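Local coordinates for protein Afp2 (Serratia entomophila, PDB 6RBN) that helps form the contractile sheath around the inner tube of the anti-feeding prophage, an injection system, and probably drives tube delivery when the sheath shortens, at residues F49-W52 with A53-T56; A179-T182 with Q183-T187; G237-T240 with L241-D245. All blocks are in the same frame, centred on the assembly; numbering follows the deposited sequence.

Contact 1: F49-W52 with A53-T56; sequences FRNW and AEFT
Asn51 caps helix 52-58 by offering its side-chain oxygen to Glu54, so this strand-to-helix turn, which follows strand 46-49, outermost in the mixed sheet within this chain, is a worked example of an N-cap. The capping bond, Glu54 N to Asn51 OD1, is 3.1 Å long, with the donor above the carbonyl plane. Asn51 CG sits between the backbone N and the carbonyl carbon (chi1 54°), which turns OD1 back over the first helical turn. Glu54 sends its own carboxylate one residue further back than in a classic capping box: Glu54 OE1 accepts from Arg50 N at 3.0 Å and is met from above the carboxylate plane. The Glu54 chain is extended beyond CG and reaches the Arg50 guanidinium at its edge, where Arg50 NH1 and Glu54 OE2 form only a long salt bridge (3.8 Å). Phe55 N makes a weak bond to Asn51 O, and Trp52 O accepts a straighter one from Thr56 N at 3.2 Å.

Apolar packing fills the inner side. Phe49, Trp52 and Phe55 form an aromatic cluster in which the edge of Phe55 is directed at the face of Phe49, an offset edge-to-face pair with planes at 70° and Phe55 CD1 3.5 Å from Phe49 CE2. On the opposite side of the CB-CG bond, Phe55 CD2 meets Trp52 CZ3 at 3.5 Å, the two rings lying obliquely. Helix 66-75 adds Tyr68 and Leu71 to this cluster, and Trp52 NE1 is hydrogen-bonded to Ser18 OG. Over one face of the indole, the Thr56 methyl makes a CH-pi contact, CG2 lying 3.8 Å from the centroid of the Trp52 five-membered ring.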
ATOM      1  N   PHE C  49      74.793 -15.794  50.242  1.00 84.23           N
ATOM      2  CA  PHE C  49      75.833 -14.869  49.800  1.00 84.23           C
ATOM      3  C   PHE C  49      75.577 -14.505  48.348  1.00 84.23           C
ATOM      4  O   PHE C  49      75.651 -15.370  47.471  1.00 84.23           O
ATOM      5  CB  PHE C  49      77.209 -15.512  49.961  1.00 84.23           C
ATOM      6  CG  PHE C  49      77.633 -15.676  51.387  1.00 84.23           C
ATOM      7  CD1 PHE C  49      77.241 -14.768  52.351  1.00 84.23           C
ATOM      8  CD2 PHE C  49      78.353 -16.787  51.777  1.00 84.23           C
ATOM      9  CE1 PHE C  49      77.615 -14.932  53.665  1.00 84.23           C
ATOM     10  CE2 PHE C  49      78.720 -16.957  53.090  1.00 84.23           C
ATOM     11  CZ  PHE C  49      78.352 -16.030  54.033  1.00 84.23           C
ATOM     12  N   ARG C  50      75.290 -13.228  48.088  1.00 86.60           N
ATOM     13  CA  ARG C  50      74.921 -12.803  46.743  1.00 86.60           C
ATOM     14  C   ARG C  50      76.113 -12.422  45.879  1.00 86.60           C
ATOM     15  O   ARG C  50      76.056 -12.593  44.657  1.00 86.60           O
ATOM     16  CB  ARG C  50      73.953 -11.622  46.805  1.00 86.60           C
ATOM     17  CG  ARG C  50      72.592 -11.976  47.362  1.00 86.60           C
ATOM     18  CD  ARG C  50      71.678 -10.770  47.404  1.00 86.60           C
ATOM     19  NE  ARG C  50      70.367 -11.115  47.941  1.00 86.60           N
ATOM     20  CZ  ARG C  50      70.056 -11.058  49.233  1.00 86.60           C
ATOM     21  NH1 ARG C  50      70.964 -10.671  50.119  1.00 86.60           N
ATOM     22  NH2 ARG C  50      68.838 -11.390  49.636  1.00 86.60           N
ATOM     23  N   ASN C  51      77.183 -11.898  46.470  1.00 84.94           N
ATOM     24  CA  ASN C  51      78.367 -11.533  45.711  1.00 84.94           C
ATOM     25  C   ASN C  51      79.595 -11.654  46.604  1.00 84.94           C
ATOM     26  O   ASN C  51      79.515 -12.116  47.746  1.00 84.94           O
ATOM     27  CB  ASN C  51      78.217 -10.134  45.093  1.00 84.94           C
ATOM     28  CG  ASN C  51      77.861  -9.062  46.105  1.00 84.94           C
ATOM     29  OD1 ASN C  51      77.814  -9.298  47.306  1.00 84.94           O
ATOM     30  ND2 ASN C  51      77.596  -7.865  45.605  1.00 84.94           N
ATOM     31  N   TRP C  52      80.741 -11.242  46.063  1.00 84.78           N
ATOM     32  CA  TRP C  52      81.995 -11.323  46.805  1.00 84.78           C
ATOM     33  C   TRP C  52      82.056 -10.297  47.928  1.00 84.78           C
ATOM     34  O   TRP C  52      82.743 -10.521  48.930  1.00 84.78           O
ATOM     35  CB  TRP C  52      83.170 -11.147  45.843  1.00 84.78           C
ATOM     36  CG  TRP C  52      84.519 -11.152  46.489  1.00 84.78           C
ATOM     37  CD1 TRP C  52      85.341 -10.083  46.668  1.00 84.78           C
ATOM     38  CD2 TRP C  52      85.192 -12.275  47.065  1.00 84.78           C
ATOM     39  NE1 TRP C  52      86.491 -10.469  47.303  1.00 84.78           N
ATOM     40  CE2 TRP C  52      86.425 -11.813  47.557  1.00 84.78           C
ATOM     41  CE3 TRP C  52      84.876 -13.628  47.204  1.00 84.78           C
ATOM     42  CZ2 TRP C  52      87.338 -12.652  48.184  1.00 84.78           C
ATOM     43  CZ3 TRP C  52      85.786 -14.458  47.823  1.00 84.78           C
ATOM     44  CH2 TRP C  52      87.000 -13.968  48.307  1.00 84.78           C
ATOM     45  N   ALA C  53      81.344  -9.179  47.785  1.00 85.75           N
ATOM     46  CA  ALA C  53      81.358  -8.152  48.819  1.00 85.75           C
ATOM     47  C   ALA C  53      80.627  -8.615  50.074  1.00 85.75           C
ATOM     48  O   ALA C  53      81.068  -8.326  51.191  1.00 85.75           O
ATOM     49  CB  ALA C  53      80.745  -6.861  48.283  1.00 85.75           C
ATOM     50  N   GLU C  54      79.516  -9.338  49.913  1.00 86.88           N
ATOM     51  CA  GLU C  54      78.800  -9.853  51.075  1.00 86.88           C
ATOM     52  C   GLU C  54      79.534 -11.015  51.725  1.00 86.88           C
ATOM     53  O   GLU C  54      79.337 -11.280  52.914  1.00 86.88           O
ATOM     54  CB  GLU C  54      77.392 -10.292  50.686  1.00 86.88           C
ATOM     55  CG  GLU C  54      76.466  -9.163  50.312  1.00 86.88           C
ATOM     56  CD  GLU C  54      75.083  -9.656  49.948  1.00 86.88           C
ATOM     57  OE1 GLU C  54      74.885 -10.888  49.908  1.00 86.88           O
ATOM     58  OE2 GLU C  54      74.195  -8.813  49.701  1.00 86.88           O
ATOM     59  N   PHE C  55      80.368 -11.723  50.967  1.00 86.14           N
ATOM     60  CA  PHE C  55      81.074 -12.865  51.532  1.00 86.14           C
ATOM     61  C   PHE C  55      82.245 -12.428  52.402  1.00 86.14           C
ATOM     62  O   PHE C  55      82.534 -13.066  53.419  1.00 86.14           O
ATOM     63  CB  PHE C  55      81.540 -13.791  50.412  1.00 86.14           C
ATOM     64  CG  PHE C  55      82.350 -14.950  50.888  1.00 86.14           C
ATOM     65  CD1 PHE C  55      81.779 -15.940  51.658  1.00 86.14           C
ATOM     66  CD2 PHE C  55      83.682 -15.066  50.537  1.00 86.14           C
ATOM     67  CE1 PHE C  55      82.528 -17.006  52.099  1.00 86.14           C
ATOM     68  CE2 PHE C  55      84.432 -16.139  50.964  1.00 86.14           C
ATOM     69  CZ  PHE C  55      83.854 -17.110  51.746  1.00 86.14           C
ATOM     70  N   THR C  56      82.916 -11.338  52.035  1.00 88.80           N
ATOM     71  CA  THR C  56      84.033 -10.842  52.826  1.00 88.80           C
ATOM     72  C   THR C  56      83.596 -10.026  54.034  1.00 88.80           C
ATOM     73  O   THR C  56      84.452  -9.626  54.828  1.00 88.80           O
ATOM     74  CB  THR C  56      84.966 -10.001  51.961  1.00 88.80           C
ATOM     75  OG1 THR C  56      84.244  -8.888  51.418  1.00 88.80           O
ATOM     76  CG2 THR C  56      85.529 -10.833  50.834  1.00 88.80           C
TER

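Contact 2: A179-T182 with Q183-T187; sequences ASIT and QTDRT
Thr184 reaches back one turn to Ser180 within helix 173-187, whose last two turns show how hydroxyl side chains can double the bonding of a helical carbonyl. Ser180 O is gripped twice by the same residue: Thr184 N donates at 3.2 Å from above the carbonyl plane, while Thr184 OG1 donates at 2.6 Å, nearly in line with the C=O bond. The hydroxyl can do this because OG1 stands beside its own backbone N (chi1 -56°), leaning toward the preceding turn. A similar bond closes the helix, Thr187 OG1 donating to Gln183 O at 2.9 Å.

Of the neighbouring carbonyls, Ile181 O receives Asp185 N at 2.9 Å and Thr182 O receives Arg186 N at 3.3 Å. Among the side chains, Ile181 and Asp185 run side by side in the same direction, with Ile181 CG2 alongside OD2 of Asp185.

Several other polar ends find partners in the surrounding chain. Ser180 OG and Thr182 OG1 bond to the carbonyls of Ala177 and Ala178, Asp185 OD2 forms a salt bridge with Arg254 of helix 250-267, and Arg186 NH1 donates to Asn23 O. The buried hydroxyls of Ser180, Thr182 and Thr184 thus spend their protons on the helix backbone, whereas the charged groups rely on partners from other parts of the fold.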
ATOM      1  N   ALA C 179      82.860 -23.910  38.741  1.00 74.49           N
ATOM      2  CA  ALA C 179      83.208 -22.649  38.106  1.00 74.49           C
ATOM      3  C   ALA C 179      83.298 -22.750  36.595  1.00 74.49           C
ATOM      4  O   ALA C 179      83.190 -21.725  35.915  1.00 74.49           O
ATOM      5  CB  ALA C 179      84.538 -22.131  38.649  1.00 74.49           C
ATOM      6  N   SER C 180      83.505 -23.946  36.053  1.00 74.94           N
ATOM      7  CA  SER C 180      83.402 -24.126  34.614  1.00 74.94           C
ATOM      8  C   SER C 180      81.959 -24.271  34.161  1.00 74.94           C
ATOM      9  O   SER C 180      81.670 -24.044  32.983  1.00 74.94           O
ATOM     10  CB  SER C 180      84.208 -25.343  34.169  1.00 74.94           C
ATOM     11  OG  SER C 180      83.651 -26.533  34.684  1.00 74.94           O
ATOM     12  N   ILE C 181      81.054 -24.649  35.065  1.00 72.83           N
ATOM     13  CA  ILE C 181      79.632 -24.701  34.739  1.00 72.83           C
ATOM     14  C   ILE C 181      79.064 -23.293  34.593  1.00 72.83           C
ATOM     15  O   ILE C 181      78.223 -23.039  33.721  1.00 72.83           O
ATOM     16  CB  ILE C 181      78.890 -25.539  35.801  1.00 72.83           C
ATOM     17  CG1 ILE C 181      79.206 -27.021  35.616  1.00 72.83           C
ATOM     18  CG2 ILE C 181      77.393 -25.348  35.773  1.00 72.83           C
ATOM     19  CD1 ILE C 181      78.689 -27.889  36.728  1.00 72.83           C
ATOM     20  N   THR C 182      79.548 -22.351  35.404  1.00 75.79           N
ATOM     21  CA  THR C 182      79.063 -20.975  35.355  1.00 75.79           C
ATOM     22  C   THR C 182      79.418 -20.301  34.037  1.00 75.79           C
ATOM     23  O   THR C 182      78.568 -19.664  33.403  1.00 75.79           O
ATOM     24  CB  THR C 182      79.650 -20.177  36.513  1.00 75.79           C
ATOM     25  OG1 THR C 182      79.348 -20.844  37.732  1.00 75.79           O
ATOM     26  CG2 THR C 182      79.052 -18.787  36.561  1.00 75.79           C
ATOM     27  N   GLN C 183      80.670 -20.437  33.606  1.00 77.53           N
ATOM     28  CA  GLN C 183      81.098 -19.816  32.363  1.00 77.53           C
ATOM     29  C   GLN C 183      80.552 -20.532  31.140  1.00 77.53           C
ATOM     30  O   GLN C 183      80.479 -19.927  30.066  1.00 77.53           O
ATOM     31  CB  GLN C 183      82.619 -19.765  32.316  1.00 77.53           C
ATOM     32  CG  GLN C 183      83.222 -18.797  33.306  1.00 77.53           C
ATOM     33  CD  GLN C 183      84.728 -18.823  33.293  1.00 77.53           C
ATOM     34  OE1 GLN C 183      85.341 -19.686  32.669  1.00 77.53           O
ATOM     35  NE2 GLN C 183      85.338 -17.855  33.958  1.00 77.53           N
ATOM     36  N   THR C 184      80.166 -21.800  31.271  1.00 74.81           N
ATOM     37  CA  THR C 184      79.554 -22.505  30.154  1.00 74.81           C
ATOM     38  C   THR C 184      78.087 -22.126  29.999  1.00 74.81           C
ATOM     39  O   THR C 184      77.620 -21.901  28.877  1.00 74.81           O
ATOM     40  CB  THR C 184      79.699 -24.013  30.351  1.00 74.81           C
ATOM     41  OG1 THR C 184      81.084 -24.336  30.504  1.00 74.81           O
ATOM     42  CG2 THR C 184      79.157 -24.772  29.155  1.00 74.81           C
ATOM     43  N   ASP C 185      77.355 -22.022  31.113  1.00 77.83           N
ATOM     44  CA  ASP C 185      75.922 -21.750  31.041  1.00 77.83           C
ATOM     45  C   ASP C 185      75.631 -20.329  30.588  1.00 77.83           C
ATOM     46  O   ASP C 185      74.567 -20.069  30.018  1.00 77.83           O
ATOM     47  CB  ASP C 185      75.260 -21.994  32.394  1.00 77.83           C
ATOM     48  CG  ASP C 185      75.281 -23.447  32.797  1.00 77.83           C
ATOM     49  OD1 ASP C 185      75.426 -24.310  31.911  1.00 77.83           O
ATOM     50  OD2 ASP C 185      75.121 -23.731  34.000  1.00 77.83           O
ATOM     51  N   ARG C 186      76.553 -19.402  30.829  1.00 79.56           N
ATOM     52  CA  ARG C 186      76.337 -18.028  30.402  1.00 79.56           C
ATOM     53  C   ARG C 186      76.581 -17.860  28.910  1.00 79.56           C
ATOM     54  O   ARG C 186      75.738 -17.312  28.193  1.00 79.56           O
ATOM     55  CB  ARG C 186      77.240 -17.087  31.185  1.00 79.56           C
ATOM     56  CG  ARG C 186      77.048 -15.648  30.801  1.00 79.56           C
ATOM     57  CD  ARG C 186      77.977 -14.765  31.573  1.00 79.56           C
ATOM     58  NE  ARG C 186      79.381 -15.029  31.274  1.00 79.56           N
ATOM     59  CZ  ARG C 186      80.255 -15.515  32.151  1.00 79.56           C
ATOM     60  NH1 ARG C 186      79.873 -15.800  33.387  1.00 79.56           N
ATOM     61  NH2 ARG C 186      81.513 -15.720  31.789  1.00 79.56           N
ATOM     62  N   THR C 187      77.729 -18.326  28.424  1.00 77.37           N
ATOM     63  CA  THR C 187      78.109 -18.052  27.046  1.00 77.37           C
ATOM     64  C   THR C 187      77.536 -19.085  26.083  1.00 77.37           C
ATOM     65  O   THR C 187      76.965 -18.727  25.049  1.00 77.37           O
ATOM     66  CB  THR C 187      79.631 -17.996  26.925  1.00 77.37           C
ATOM     67  OG1 THR C 187      80.185 -19.258  27.305  1.00 77.37           O
ATOM     68  CG2 THR C 187      80.191 -16.920  27.836  1.00 77.37           C
TER

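Contact 3: G237-T240 with L241-D245; sequences GART and LEDSD
In the long loop that joins strand 234-235 to helix 250-267, Arg239 and Asp243 are clasped by a salt bridge that spans a bend of the chain. Arg239 NH1 lies 2.8 Å from Asp243 OD1. The carboxylate oxygen comes to the edge of the guanidinium, close to its plane, and the two flat groups are only 15° from coplanar, although the side chains that carry them approach at a slant. The arginine chain is fully stretched from CG to NE and carries the guanidinium to the aspartate. Asp243, for its part, holds CG opposite the backbone N (chi1 -173°), an orientation that brings its carboxylate back toward the arginine; only OD1 makes the contact, and NH1 is the nitrogen that meets it.

The bridge joins residues four apart in a loop without regular secondary structure, and the loop lies where the subtilisin-like and C-terminal sheath sequence families meet. Asp243 OD1 is shared, since it also pairs with Arg248 NE, so one carboxylate oxygen draws in two arginines. Arg239 has a second anionic partner as well, its NE forming a salt bridge with Glu342 OE2, which probably helps to fix the rotation of the guanidinium.

Inside the bend, Thr240 turns its hydroxyl toward the following residues, and Thr240 OG1 comes to 3.2 Å from Glu242 O. The main polar partner of that hydroxyl is Trp247 O, with which it is hydrogen-bonded. Beyond the carbonyl of Glu242 the chain turns tightly, and Ser244 N makes a weak hydrogen bond of 3.3 Å back to Glu242 O.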
ATOM      1  N   GLY C 237      86.327 -34.320  30.547  1.00 74.73           N
ATOM      2  CA  GLY C 237      85.368 -35.394  30.735  1.00 74.73           C
ATOM      3  C   GLY C 237      84.025 -34.774  31.055  1.00 74.73           C
ATOM      4  O   GLY C 237      83.931 -33.746  31.726  1.00 74.73           O
ATOM      5  N   ALA C 238      82.962 -35.409  30.560  1.00 72.33           N
ATOM      6  CA  ALA C 238      81.630 -34.850  30.751  1.00 72.33           C
ATOM      7  C   ALA C 238      80.581 -35.908  31.063  1.00 72.33           C
ATOM      8  O   ALA C 238      79.412 -35.709  30.729  1.00 72.33           O
ATOM      9  CB  ALA C 238      81.195 -34.058  29.517  1.00 72.33           C
ATOM     10  N   ARG C 239      80.953 -37.013  31.696  1.00 72.87           N
ATOM     11  CA  ARG C 239      80.048 -38.123  31.950  1.00 72.87           C
ATOM     12  C   ARG C 239      79.528 -38.105  33.385  1.00 72.87           C
ATOM     13  O   ARG C 239      80.112 -37.494  34.280  1.00 72.87           O
ATOM     14  CB  ARG C 239      80.756 -39.443  31.654  1.00 72.87           C
ATOM     15  CG  ARG C 239      80.930 -39.757  30.190  1.00 72.87           C
ATOM     16  CD  ARG C 239      81.901 -40.898  30.027  1.00 72.87           C
ATOM     17  NE  ARG C 239      82.120 -41.263  28.632  1.00 72.87           N
ATOM     18  CZ  ARG C 239      81.634 -42.355  28.060  1.00 72.87           C
ATOM     19  NH1 ARG C 239      80.953 -43.231  28.781  1.00 72.87           N
ATOM     20  NH2 ARG C 239      81.877 -42.599  26.783  1.00 72.87           N
ATOM     21  N   THR C 240      78.418 -38.807  33.597  1.00 75.02           N
ATOM     22  CA  THR C 240      77.767 -38.923  34.896  1.00 75.02           C
ATOM     23  C   THR C 240      78.113 -40.270  35.528  1.00 75.02           C
ATOM     24  O   THR C 240      78.896 -41.053  34.991  1.00 75.02           O
ATOM     25  CB  THR C 240      76.247 -38.770  34.775  1.00 75.02           C
ATOM     26  OG1 THR C 240      75.727 -39.790  33.915  1.00 75.02           O
ATOM     27  CG2 THR C 240      75.876 -37.421  34.221  1.00 75.02           C
ATOM     28  N   LEU C 241      77.500 -40.537  36.680  1.00 77.73           N
ATOM     29  CA  LEU C 241      77.719 -41.781  37.406  1.00 77.73           C
ATOM     30  C   LEU C 241      76.937 -42.957  36.839  1.00 77.73           C
ATOM     31  O   LEU C 241      77.174 -44.092  37.263  1.00 77.73           O
ATOM     32  CB  LEU C 241      77.362 -41.591  38.879  1.00 77.73           C
ATOM     33  CG  LEU C 241      78.321 -40.723  39.684  1.00 77.73           C
ATOM     34  CD1 LEU C 241      77.740 -40.362  41.029  1.00 77.73           C
ATOM     35  CD2 LEU C 241      79.592 -41.493  39.873  1.00 77.73           C
ATOM     36  N   GLU C 242      76.020 -42.728  35.905  1.00 81.61           N
ATOM     37  CA  GLU C 242      75.297 -43.802  35.235  1.00 81.61           C
ATOM     38  C   GLU C 242      75.715 -43.854  33.775  1.00 81.61           C
ATOM     39  O   GLU C 242      75.562 -42.871  33.047  1.00 81.61           O
ATOM     40  CB  GLU C 242      73.786 -43.614  35.340  1.00 81.61           C
ATOM     41  CG  GLU C 242      73.018 -44.718  34.637  1.00 81.61           C
ATOM     42  CD  GLU C 242      71.520 -44.590  34.780  1.00 81.61           C
ATOM     43  OE1 GLU C 242      71.066 -43.649  35.453  1.00 81.61           O
ATOM     44  OE2 GLU C 242      70.794 -45.427  34.210  1.00 81.61           O
ATOM     45  N   ASP C 243      76.235 -45.001  33.351  1.00 82.56           N
ATOM     46  CA  ASP C 243      76.658 -45.189  31.966  1.00 82.56           C
ATOM     47  C   ASP C 243      75.568 -45.929  31.194  1.00 82.56           C
ATOM     48  O   ASP C 243      75.654 -47.121  30.908  1.00 82.56           O
ATOM     49  CB  ASP C 243      77.988 -45.932  31.914  1.00 82.56           C
ATOM     50  CG  ASP C 243      78.561 -45.996  30.517  1.00 82.56           C
ATOM     51  OD1 ASP C 243      79.069 -44.963  30.034  1.00 82.56           O
ATOM     52  OD2 ASP C 243      78.508 -47.079  29.902  1.00 82.56           O
ATOM     53  N   SER C 244      74.521 -45.184  30.863  1.00 80.64           N
ATOM     54  CA  SER C 244      73.430 -45.680  30.044  1.00 80.64           C
ATOM     55  C   SER C 244      73.364 -44.875  28.755  1.00 80.64           C
ATOM     56  O   SER C 244      74.011 -43.837  28.618  1.00 80.64           O
ATOM     57  CB  SER C 244      72.093 -45.596  30.786  1.00 80.64           C
ATOM     58  OG  SER C 244      71.748 -44.249  31.047  1.00 80.64           O
ATOM     59  N   ASP C 245      72.569 -45.360  27.800  1.00 80.48           N
ATOM     60  CA  ASP C 245      72.394 -44.625  26.553  1.00 80.48           C
ATOM     61  C   ASP C 245      71.552 -43.373  26.735  1.00 80.48           C
ATOM     62  O   ASP C 245      71.621 -42.470  25.897  1.00 80.48           O
ATOM     63  CB  ASP C 245      71.760 -45.518  25.490  1.00 80.48           C
ATOM     64  CG  ASP C 245      72.715 -46.565  24.964  1.00 80.48           C
ATOM     65  OD1 ASP C 245      73.934 -46.296  24.940  1.00 80.48           O
ATOM     66  OD2 ASP C 245      72.248 -47.655  24.577  1.00 80.48           O
TER

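The three contacts follow one another along the chain without touching, each a local contact within a short run of chain. Contact 1 and contact 3 lie on opposite sides of the chain's centre, their own centres about 34 Å apart, and contact 2 lies about 19 Å from the first and about 20 Å from the third, centre to centre. Helix 66-75 relates the first two: it packs on the aromatic cluster of 49-56 and also touches helix 173-187. Helix 250-267 relates the last two, since its Ile250 touches Thr240 of contact 3 and it supplies Arg254, the salt-bridge partner of Asp185 in contact 2. Nearest atoms of contacts 2 and 3 are about 8 Å apart.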